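Local coordinates for protein Non-reducing end beta-L-arabinofuranosidase (Bacteroides thetaiotaomicron, PDB 5MQO) that probably hydrolyses glycosidic bonds of plant pectin as a family GH127 glycoside hydrolase, with aceric acid residues as the likely target, at residues Q64-T69 and Y104-G109; S325-I330 and L390-M395; K425-T430 and N461-L466. One frame throughout, in Å; residues are numbered along the deposited sequence.

Contact 1: Q64-T69 and Y104-G109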
loop_
_atom_site.group_PDB
_atom_site.type_symbol
_atom_site.label_atom_id
_atom_site.label_comp_id
_atom_site.label_asym_id
_atom_site.label_seq_id
_atom_site.Cartn_x
_atom_site.Cartn_y
_atom_site.Cartn_z
ATOM N N GLN A 64 5.940 16.662 12.160
ATOM C CA GLN A 64 6.451 18.015 12.458
ATOM C C GLN A 64 7.182 18.563 11.253
ATOM O O GLN A 64 6.898 19.653 10.794
ATOM C CB GLN A 64 7.438 18.033 13.625
ATOM C CG GLN A 64 6.942 17.457 14.944
ATOM C CD GLN A 64 7.958 16.482 15.557
ATOM O OE1 GLN A 64 9.125 16.832 15.801
ATOM N NE2 GLN A 64 7.517 15.245 15.788
ATOM N N SER A 65 8.122 17.778 10.738
ATOM C CA SER A 65 8.921 18.147 9.557
ATOM C C SER A 65 8.106 18.621 8.348
ATOM O O SER A 65 8.558 19.519 7.623
ATOM C CB SER A 65 9.803 16.979 9.134
ATOM O OG SER A 65 10.556 17.326 7.994
ATOM N N MET A 66 6.927 18.024 8.137
ATOM C CA MET A 66 6.051 18.390 7.028
ATOM C C MET A 66 5.237 19.658 7.283
ATOM O O MET A 66 5.008 20.430 6.368
ATOM C CB MET A 66 5.108 17.243 6.673
ATOM C CG MET A 66 4.478 17.423 5.299
ATOM S SD MET A 66 3.825 15.882 4.641
ATOM C CE MET A 66 2.180 15.885 5.354
ATOM N N TRP A 67 4.788 19.864 8.513
ATOM C CA TRP A 67 4.163 21.123 8.910
ATOM C C TRP A 67 5.146 22.295 8.826
ATOM O O TRP A 67 4.742 23.431 8.582
ATOM C CB TRP A 67 3.636 21.000 10.334
ATOM C CG TRP A 67 2.959 22.218 10.846
ATOM C CD1 TRP A 67 3.484 23.152 11.687
ATOM C CD2 TRP A 67 1.625 22.639 10.553
ATOM N NE1 TRP A 67 2.560 24.129 11.941
ATOM C CE2 TRP A 67 1.406 23.838 11.258
ATOM C CE3 TRP A 67 0.587 22.113 9.763
ATOM C CZ2 TRP A 67 0.183 24.529 11.205
ATOM C CZ3 TRP A 67 -0.625 22.795 9.706
ATOM C CH2 TRP A 67 -0.816 23.994 10.429
ATOM N N ASN A 68 6.433 22.018 9.026
ATOM C CA ASN A 68 7.445 23.066 9.063
ATOM C C ASN A 68 7.799 23.589 7.689
ATOM O O ASN A 68 7.897 24.799 7.523
ATOM C CB ASN A 68 8.680 22.631 9.862
ATOM C CG ASN A 68 8.457 22.742 11.373
ATOM O OD1 ASN A 68 7.329 22.570 11.874
ATOM N ND2 ASN A 68 9.525 23.046 12.104
ATOM N N THR A 69 7.963 22.713 6.701
ATOM C CA THR A 69 8.066 23.184 5.302
ATOM C C THR A 69 6.777 23.956 4.949
ATOM O O THR A 69 6.802 24.897 4.144
ATOM C CB THR A 69 8.336 22.040 4.284
ATOM O OG1 THR A 69 7.574 20.891 4.643
ATOM C CG2 THR A 69 9.811 21.620 4.265
ATOM N N TYR A 104 -5.324 18.395 4.898
ATOM C CA TYR A 104 -6.366 17.483 5.375
ATOM C C TYR A 104 -5.851 16.064 5.463
ATOM O O TYR A 104 -6.318 15.319 6.294
ATOM C CB TYR A 104 -7.597 17.486 4.451
ATOM C CG TYR A 104 -8.300 18.818 4.309
ATOM C CD1 TYR A 104 -8.673 19.568 5.424
ATOM C CD2 TYR A 104 -8.619 19.322 3.053
ATOM C CE1 TYR A 104 -9.337 20.785 5.285
ATOM C CE2 TYR A 104 -9.277 20.539 2.903
ATOM C CZ TYR A 104 -9.640 21.266 4.020
ATOM O OH TYR A 104 -10.288 22.472 3.854
ATOM N N LYS A 105 -4.938 15.683 4.570
ATOM C CA LYS A 105 -4.277 14.366 4.639
ATOM C C LYS A 105 -3.323 14.323 5.808
ATOM O O LYS A 105 -3.338 13.371 6.545
ATOM C CB LYS A 105 -3.571 13.986 3.317
ATOM C CG LYS A 105 -4.552 13.509 2.240
ATOM C CD LYS A 105 -3.897 13.159 0.917
ATOM C CE LYS A 105 -3.583 14.398 0.083
ATOM N NZ LYS A 105 -3.056 14.077 -1.277
ATOM N N TRP A 106 -2.505 15.365 5.963
ATOM C CA TRP A 106 -1.590 15.520 7.099
ATOM C C TRP A 106 -2.348 15.335 8.411
ATOM O O TRP A 106 -1.991 14.499 9.248
ATOM C CB TRP A 106 -0.916 16.908 7.057
ATOM C CG TRP A 106 -0.026 17.244 8.267
ATOM C CD1 TRP A 106 1.275 16.879 8.455
ATOM C CD2 TRP A 106 -0.385 18.013 9.426
ATOM N NE1 TRP A 106 1.744 17.358 9.644
ATOM C CE2 TRP A 106 0.753 18.058 10.268
ATOM C CE3 TRP A 106 -1.559 18.658 9.842
ATOM C CZ2 TRP A 106 0.762 18.731 11.505
ATOM C CZ3 TRP A 106 -1.554 19.335 11.081
ATOM C CH2 TRP A 106 -0.395 19.357 11.896
ATOM N N MET A 107 -3.405 16.128 8.548
ATOM C CA MET A 107 -4.259 16.179 9.733
ATOM C C MET A 107 -4.914 14.815 10.005
ATOM O O MET A 107 -4.994 14.374 11.144
ATOM C CB MET A 107 -5.281 17.310 9.527
ATOM C CG MET A 107 -6.598 17.217 10.260
ATOM S SD MET A 107 -6.460 17.775 11.945
ATOM C CE MET A 107 -7.874 16.864 12.562
ATOM N N GLU A 108 -5.351 14.145 8.953
ATOM C CA GLU A 108 -5.891 12.792 9.065
ATOM C C GLU A 108 -4.835 11.867 9.663
ATOM O O GLU A 108 -5.125 11.030 10.534
ATOM C CB GLU A 108 -6.334 12.296 7.688
ATOM C CG GLU A 108 -7.011 10.940 7.653
ATOM C CD GLU A 108 -7.375 10.478 6.235
ATOM O OE1 GLU A 108 -7.629 11.344 5.326
ATOM O OE2 GLU A 108 -7.397 9.227 6.041
ATOM N N GLY A 109 -3.609 12.035 9.186
ATOM C CA GLY A 109 -2.445 11.408 9.777
ATOM C C GLY A 109 -2.235 11.745 11.253
ATOM O O GLY A 109 -1.980 10.839 12.041
#

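Contact 2: S325-I330 and L390-M395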
loop_
_atom_site.group_PDB
_atom_site.type_symbol
_atom_site.label_atom_id
_atom_site.label_comp_id
_atom_site.label_asym_id
_atom_site.label_seq_id
_atom_site.Cartn_x
_atom_site.Cartn_y
_atom_site.Cartn_z
ATOM N N SER A 325 -11.409 -9.820 -12.757
ATOM C CA SER A 325 -10.474 -9.909 -13.906
ATOM C C SER A 325 -9.489 -8.735 -13.959
ATOM O O SER A 325 -8.392 -8.886 -14.479
ATOM C CB SER A 325 -11.143 -10.177 -15.283
ATOM O OG SER A 325 -12.284 -9.385 -15.425
ATOM N N ILE A 326 -9.878 -7.581 -13.425
ATOM C CA ILE A 326 -8.968 -6.429 -13.339
ATOM C C ILE A 326 -7.860 -6.745 -12.310
ATOM O O ILE A 326 -6.681 -6.471 -12.554
ATOM C CB ILE A 326 -9.724 -5.114 -12.978
ATOM C CG1 ILE A 326 -10.676 -4.753 -14.091
ATOM C CG2 ILE A 326 -8.772 -3.930 -12.809
ATOM C CD1 ILE A 326 -11.571 -3.571 -13.776
ATOM N N TRP A 327 -8.243 -7.307 -11.164
ATOM C CA TRP A 327 -7.265 -7.632 -10.132
ATOM C C TRP A 327 -6.312 -8.624 -10.755
ATOM O O TRP A 327 -5.112 -8.427 -10.745
ATOM C CB TRP A 327 -7.924 -8.208 -8.866
ATOM C CG TRP A 327 -6.940 -8.674 -7.848
ATOM C CD1 TRP A 327 -6.342 -7.925 -6.888
ATOM C CD2 TRP A 327 -6.438 -10.002 -7.696
ATOM N NE1 TRP A 327 -5.473 -8.704 -6.145
ATOM C CE2 TRP A 327 -5.517 -9.987 -6.628
ATOM C CE3 TRP A 327 -6.672 -11.214 -8.366
ATOM C CZ2 TRP A 327 -4.830 -11.157 -6.204
ATOM C CZ3 TRP A 327 -5.981 -12.379 -7.945
ATOM C CH2 TRP A 327 -5.075 -12.333 -6.878
ATOM N N ASN A 328 -6.883 -9.655 -11.344
ATOM C CA ASN A 328 -6.140 -10.679 -12.022
ATOM C C ASN A 328 -5.157 -10.134 -13.059
ATOM O O ASN A 328 -4.025 -10.565 -13.104
ATOM C CB ASN A 328 -7.126 -11.640 -12.702
ATOM C CG ASN A 328 -6.482 -12.938 -13.108
ATOM O OD1 ASN A 328 -5.964 -13.074 -14.234
ATOM N ND2 ASN A 328 -6.486 -13.909 -12.175
ATOM N N ASP A 329 -5.607 -9.194 -13.883
ATOM C CA ASP A 329 -4.781 -8.541 -14.928
ATOM C C ASP A 329 -3.557 -7.826 -14.334
ATOM O O ASP A 329 -2.419 -8.055 -14.734
ATOM C CB ASP A 329 -5.613 -7.511 -15.700
ATOM C CG ASP A 329 -4.844 -6.906 -16.866
ATOM O OD1 ASP A 329 -3.977 -7.615 -17.425
ATOM O OD2 ASP A 329 -5.098 -5.732 -17.228
ATOM N N ILE A 330 -3.813 -6.990 -13.351
ATOM C CA ILE A 330 -2.773 -6.337 -12.620
ATOM C C ILE A 330 -1.734 -7.326 -12.072
ATOM O O ILE A 330 -0.532 -7.181 -12.293
ATOM C CB ILE A 330 -3.376 -5.521 -11.443
ATOM C CG1 ILE A 330 -4.155 -4.294 -11.959
ATOM C CG2 ILE A 330 -2.284 -5.055 -10.498
ATOM C CD1 ILE A 330 -5.201 -3.769 -11.003
ATOM N N LEU A 390 -4.802 -0.333 -1.021
ATOM C CA LEU A 390 -6.163 -0.052 -0.603
ATOM C C LEU A 390 -7.217 -0.808 -1.446
ATOM O O LEU A 390 -8.235 -1.215 -0.916
ATOM C CB LEU A 390 -6.427 1.436 -0.668
ATOM C CG LEU A 390 -5.638 2.431 0.185
ATOM C CD1 LEU A 390 -5.932 3.859 -0.297
ATOM C CD2 LEU A 390 -5.953 2.326 1.659
ATOM N N PHE A 391 -6.982 -0.992 -2.747
ATOM C CA PHE A 391 -7.818 -1.903 -3.557
ATOM C C PHE A 391 -7.803 -3.294 -2.911
ATOM O O PHE A 391 -8.855 -3.860 -2.601
ATOM C CB PHE A 391 -7.341 -1.944 -5.024
ATOM C CG PHE A 391 -8.090 -2.922 -5.931
ATOM C CD1 PHE A 391 -9.466 -3.158 -5.811
ATOM C CD2 PHE A 391 -7.413 -3.566 -6.964
ATOM C CE1 PHE A 391 -10.137 -4.041 -6.665
ATOM C CE2 PHE A 391 -8.086 -4.455 -7.823
ATOM C CZ PHE A 391 -9.452 -4.700 -7.659
ATOM N N ASN A 392 -6.614 -3.806 -2.627
ATOM C CA ASN A 392 -6.526 -5.170 -2.138
ATOM C C ASN A 392 -7.127 -5.335 -0.738
ATOM O O ASN A 392 -7.614 -6.410 -0.372
ATOM C CB ASN A 392 -5.087 -5.668 -2.173
ATOM C CG ASN A 392 -4.709 -6.196 -3.518
ATOM O OD1 ASN A 392 -4.805 -7.388 -3.784
ATOM N ND2 ASN A 392 -4.312 -5.303 -4.398
ATOM N N TRP A 393 -7.074 -4.264 0.039
ATOM C CA TRP A 393 -7.627 -4.299 1.357
ATOM C C TRP A 393 -9.146 -4.418 1.287
ATOM O O TRP A 393 -9.701 -5.197 2.016
ATOM C CB TRP A 393 -7.197 -3.098 2.170
ATOM C CG TRP A 393 -7.711 -3.177 3.558
ATOM C CD1 TRP A 393 -8.809 -2.536 4.060
ATOM C CD2 TRP A 393 -7.191 -3.978 4.617
ATOM N NE1 TRP A 393 -8.985 -2.872 5.375
ATOM C CE2 TRP A 393 -7.998 -3.752 5.744
ATOM C CE3 TRP A 393 -6.109 -4.856 4.728
ATOM C CZ2 TRP A 393 -7.766 -4.370 6.957
ATOM C CZ3 TRP A 393 -5.866 -5.468 5.954
ATOM C CH2 TRP A 393 -6.705 -5.226 7.044
ATOM N N ARG A 394 -9.798 -3.668 0.401
ATOM C CA ARG A 394 -11.245 -3.770 0.207
ATOM C C ARG A 394 -11.629 -5.155 -0.309
ATOM O O ARG A 394 -12.586 -5.779 0.180
ATOM C CB ARG A 394 -11.742 -2.725 -0.765
ATOM C CG ARG A 394 -12.140 -1.398 -0.144
ATOM C CD ARG A 394 -10.962 -0.661 0.415
ATOM N NE ARG A 394 -11.318 0.670 0.858
ATOM C CZ ARG A 394 -10.568 1.403 1.673
ATOM N NH1 ARG A 394 -9.391 0.970 2.127
ATOM N NH2 ARG A 394 -10.998 2.603 2.026
ATOM N N MET A 395 -10.853 -5.659 -1.262
ATOM C CA MET A 395 -11.098 -7.012 -1.773
ATOM C C MET A 395 -10.969 -8.089 -0.673
ATOM O O MET A 395 -11.773 -9.024 -0.618
ATOM C CB MET A 395 -10.191 -7.319 -2.961
ATOM C CG MET A 395 -10.445 -6.408 -4.160
ATOM S SD MET A 395 -12.018 -6.632 -5.006
ATOM C CE MET A 395 -11.750 -8.237 -5.741
#

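Contact 3: K425-T430 and N461-L466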
loop_
_atom_site.group_PDB
_atom_site.type_symbol
_atom_site.label_atom_id
_atom_site.label_comp_id
_atom_site.label_asym_id
_atom_site.label_seq_id
_atom_site.Cartn_x
_atom_site.Cartn_y
_atom_site.Cartn_z
ATOM N N LYS A 425 11.997 12.113 6.588
ATOM C CA LYS A 425 11.956 13.496 6.128
ATOM C C LYS A 425 11.943 13.689 4.624
ATOM O O LYS A 425 11.498 14.750 4.152
ATOM C CB LYS A 425 13.168 14.233 6.664
ATOM C CG LYS A 425 13.113 14.539 8.140
ATOM C CD LYS A 425 14.244 15.479 8.492
ATOM C CE LYS A 425 14.358 15.631 9.985
ATOM N NZ LYS A 425 15.268 16.762 10.292
ATOM N N LYS A 426 12.458 12.710 3.878
ATOM C CA LYS A 426 12.564 12.838 2.434
ATOM C C LYS A 426 11.675 11.803 1.722
ATOM O O LYS A 426 11.475 10.693 2.235
ATOM C CB LYS A 426 14.034 12.743 2.013
ATOM C CG LYS A 426 14.895 13.888 2.548
ATOM C CD LYS A 426 16.375 13.692 2.247
ATOM C CE LYS A 426 17.023 12.753 3.260
ATOM N NZ LYS A 426 18.104 11.942 2.640
ATOM N N TYR A 427 11.145 12.187 0.554
ATOM C CA TYR A 427 10.193 11.376 -0.190
ATOM C C TYR A 427 10.556 11.128 -1.683
ATOM O O TYR A 427 11.143 11.976 -2.354
ATOM C CB TYR A 427 8.818 12.015 -0.112
ATOM C CG TYR A 427 8.273 12.095 1.275
ATOM C CD1 TYR A 427 8.641 13.138 2.135
ATOM C CD2 TYR A 427 7.357 11.151 1.749
ATOM C CE1 TYR A 427 8.125 13.230 3.437
ATOM C CE2 TYR A 427 6.823 11.236 3.043
ATOM C CZ TYR A 427 7.208 12.272 3.892
ATOM O OH TYR A 427 6.690 12.361 5.167
ATOM N N PHE A 428 10.183 9.949 -2.181
ATOM C CA PHE A 428 10.185 9.674 -3.610
ATOM C C PHE A 428 8.815 9.944 -4.195
ATOM O O PHE A 428 7.812 9.524 -3.613
ATOM C CB PHE A 428 10.467 8.172 -3.912
ATOM C CG PHE A 428 11.916 7.799 -4.005
ATOM C CD1 PHE A 428 12.832 8.595 -4.699
ATOM C CD2 PHE A 428 12.350 6.615 -3.445
ATOM C CE1 PHE A 428 14.153 8.226 -4.791
ATOM C CE2 PHE A 428 13.671 6.252 -3.520
ATOM C CZ PHE A 428 14.575 7.053 -4.195
ATOM N N TYR A 429 8.804 10.536 -5.386
ATOM C CA TYR A 429 7.655 10.454 -6.288
ATOM C C TYR A 429 7.675 9.112 -7.080
ATOM O O TYR A 429 6.787 8.275 -6.882
ATOM C CB TYR A 429 7.653 11.644 -7.234
ATOM C CG TYR A 429 6.378 11.847 -8.042
ATOM C CD1 TYR A 429 5.191 12.315 -7.436
ATOM C CD2 TYR A 429 6.363 11.631 -9.415
ATOM C CE1 TYR A 429 4.034 12.536 -8.189
ATOM C CE2 TYR A 429 5.217 11.845 -10.170
ATOM C CZ TYR A 429 4.061 12.301 -9.561
ATOM O OH TYR A 429 2.943 12.499 -10.319
ATOM N N THR A 430 8.680 8.902 -7.955
ATOM C CA THR A 430 8.883 7.610 -8.635
ATOM C C THR A 430 9.598 6.554 -7.743
ATOM O O THR A 430 10.422 6.894 -6.890
ATOM C CB THR A 430 9.717 7.766 -9.926
ATOM O OG1 THR A 430 10.912 8.506 -9.646
ATOM C CG2 THR A 430 8.940 8.461 -10.979
ATOM N N ASN A 461 -0.044 11.884 1.320
ATOM C CA ASN A 461 -0.731 10.608 1.251
ATOM C C ASN A 461 0.222 9.498 1.714
ATOM O O ASN A 461 -0.186 8.578 2.455
ATOM C CB ASN A 461 -1.303 10.367 -0.171
ATOM C CG ASN A 461 -2.128 9.083 -0.276
ATOM O OD1 ASN A 461 -2.514 8.496 0.725
ATOM N ND2 ASN A 461 -2.377 8.631 -1.496
ATOM N N THR A 462 1.491 9.578 1.320
ATOM C CA THR A 462 2.447 8.561 1.753
ATOM C C THR A 462 2.533 8.512 3.279
ATOM O O THR A 462 2.384 7.445 3.863
ATOM C CB THR A 462 3.816 8.782 1.109
ATOM O OG1 THR A 462 3.653 8.649 -0.301
ATOM C CG2 THR A 462 4.825 7.779 1.571
ATOM N N LEU A 463 2.736 9.672 3.907
ATOM C CA LEU A 463 2.918 9.768 5.354
ATOM C C LEU A 463 1.656 9.365 6.140
ATOM O O LEU A 463 1.729 8.582 7.077
ATOM C CB LEU A 463 3.384 11.180 5.756
ATOM C CG LEU A 463 3.649 11.428 7.262
ATOM C CD1 LEU A 463 4.591 10.404 7.875
ATOM C CD2 LEU A 463 4.180 12.837 7.525
ATOM N N ARG A 464 0.500 9.863 5.762
ATOM C CA ARG A 464 -0.705 9.435 6.454
ATOM C C ARG A 464 -0.958 7.935 6.296
ATOM O O ARG A 464 -1.474 7.301 7.209
ATOM C CB ARG A 464 -1.926 10.251 6.024
ATOM C CG ARG A 464 -2.508 9.887 4.682
ATOM C CD ARG A 464 -3.610 8.825 4.753
ATOM N NE ARG A 464 -4.880 9.392 4.334
ATOM C CZ ARG A 464 -5.186 9.751 3.082
ATOM N NH1 ARG A 464 -4.334 9.584 2.082
ATOM N NH2 ARG A 464 -6.374 10.290 2.826
ATOM N N THR A 465 -0.590 7.369 5.152
ATOM C CA THR A 465 -0.809 5.943 4.950
ATOM C C THR A 465 0.113 5.181 5.893
ATOM O O THR A 465 -0.350 4.346 6.684
ATOM C CB THR A 465 -0.605 5.521 3.491
ATOM O OG1 THR A 465 -1.735 5.940 2.719
ATOM C CG2 THR A 465 -0.501 4.023 3.377
ATOM N N LEU A 466 1.398 5.508 5.846
ATOM C CA LEU A 466 2.360 4.883 6.747
ATOM C C LEU A 466 2.008 5.112 8.215
ATOM O O LEU A 466 2.152 4.192 8.996
ATOM C CB LEU A 466 3.795 5.315 6.453
ATOM C CG LEU A 466 4.322 4.890 5.080
ATOM C CD1 LEU A 466 5.492 5.758 4.661
ATOM C CD2 LEU A 466 4.720 3.435 5.084
#

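Contact 1: Q64-T69 and Y104-G109
One face of the Trp106 indole carries the Trp67 ring, while the Met66 methyl group sits at its edge, near the ring plane. The two six-membered rings form an offset stack with centroids 4.7 Å apart and planes inclined by 26°, and Trp67 CE3 comes closest, 3.6 Å from Trp106 CH2. Trp67 CB also rests beside CZ2 of Trp106, so the stack is backed by the root of the side chain. At the edge, Met66 CE lies 3.4 Å from Trp106 CD1. The flexible thioether chain runs extended from the backbone and then bends (chi3 87°), which turns its methyl in against the pyrrole part of the indole. Trp106 has CG anti to its own N (chi1 175°), projecting the whole bicycle from helix 102-117 across to helix 50-69. Its NE1 is hydrogen-bonded to Leu63 O, one turn before Trp67, which helps to fix how the indole is turned. A large flat residue suits this place because it can offer a face, an edge and one donor at once. No hydrogen bond spans the two segments: the contact rests on dispersion and the ring stack, while the polar atom of the buried indole is satisfied by a backbone carbonyl.

Contact 2: S325-I330 and L390-M395
Trp327 meets two consecutive residues of helix 382-399, and each uses a different part of it. Its NE1 donates a hydrogen bond to Asn392 OD1, 2.8 Å away, somewhat bent at 147° and tilted out of both the indole plane and the carbonyl plane. Beside this, the edge of the Trp327 five-membered ring is directed toward the face of Phe391 in an offset edge-to-face pair, centroids 5.9 Å apart. Trp327 CB adds to it, 3.9 Å from Phe391 CE2, and Ile330 CD1 reaches the same carbon from the next turn at 4.3 Å.

The second shell explains the aim of the amide. Asn392 has CG beside its backbone N and anti to its carbonyl carbon (chi1 -84°), leaning back along the helix so that ND2 bonds to Asn388 O; with ND2 thus engaged, OD1 is left to face the indole. Asparagine suits a buried site that needs both a donor and an acceptor. A leucine in its place would probably leave Trp327 NE1 without its acceptor and Asn388 O without its side-chain amide donor.

The axes of the two short segments approach to 12.1 Å, with N-to-C directions 135° apart, a helix pair consistent with the family's (α/α)6 barrel. Helix 402-416 packs on Trp327 through Lys403, Tyr404 and Leu407, and helix 297-314 backs Ile326 and Ile330 with Tyr304 and Asn301.

Contact 3: K425-T430 and N461-L466
Tyr427 lies in an extended part of the loop 425-430, its CA 8.5 Å from that of Thr462 on helix 458-466. The helix belongs to the catalytic domain, which in this family is an (α/α)6 barrel, and the loop follows helix 402-416 of the same domain. Tyr427 is tied at its backbone to Thr450, and from that anchored strand-like path its side chain crosses to the helix. CG stands beside the backbone N and anti to the carbonyl carbon (chi1 -62°), an orientation that carries the phenol over to two neighbouring helical residues. The ring edge meets Thr462, whose CG2 is 4.2 Å from Tyr427 CD2 near the ring plane. Farther out, the phenol oxygen nestles against Leu463: Tyr427 OH is 3.5 Å from Leu463 CD2 and 3.6 Å from its CB. A long, flat tyrosine suits this crossing because it spans the distance between loop and helix, and the branched leucine lays several carbons against its end.

Thr462 serves two directions: its methyl faces the ring edge while OG1 is hydrogen-bonded to Cys458 O in the preceding turn. Leu463 also touches Ser62 of helix 50-69. Within the helix, Asn461 O accepts two hydrogen bonds, from Thr465 N at 3.0 Å and from Thr465 OG1 at 3.1 Å, the two donors arriving from opposite faces of its carbonyl plane.

Contacts 1 and 3 are neighbours, with centres about 11 Å apart, and they touch. They are joined by a salt bridge from Arg464 NH2 to Glu108 OE1 at 3.0 Å, which links helices 458-466 and 102-117; Ser65 OG also packs against Lys425 CG at 3.8 Å. Contact 2 stands apart: its centre is about 29 Å from that of contact 1 and 22 Å from that of contact 3, with nearest atoms about 8 and 6 Å away. The Cys383–Cys458 disulfide nevertheless links helix 382-399 of contact 2 to helix 458-466 of contact 3. All six segments lie in the GH127 catalytic domain, which probably holds the active site, as in relatives.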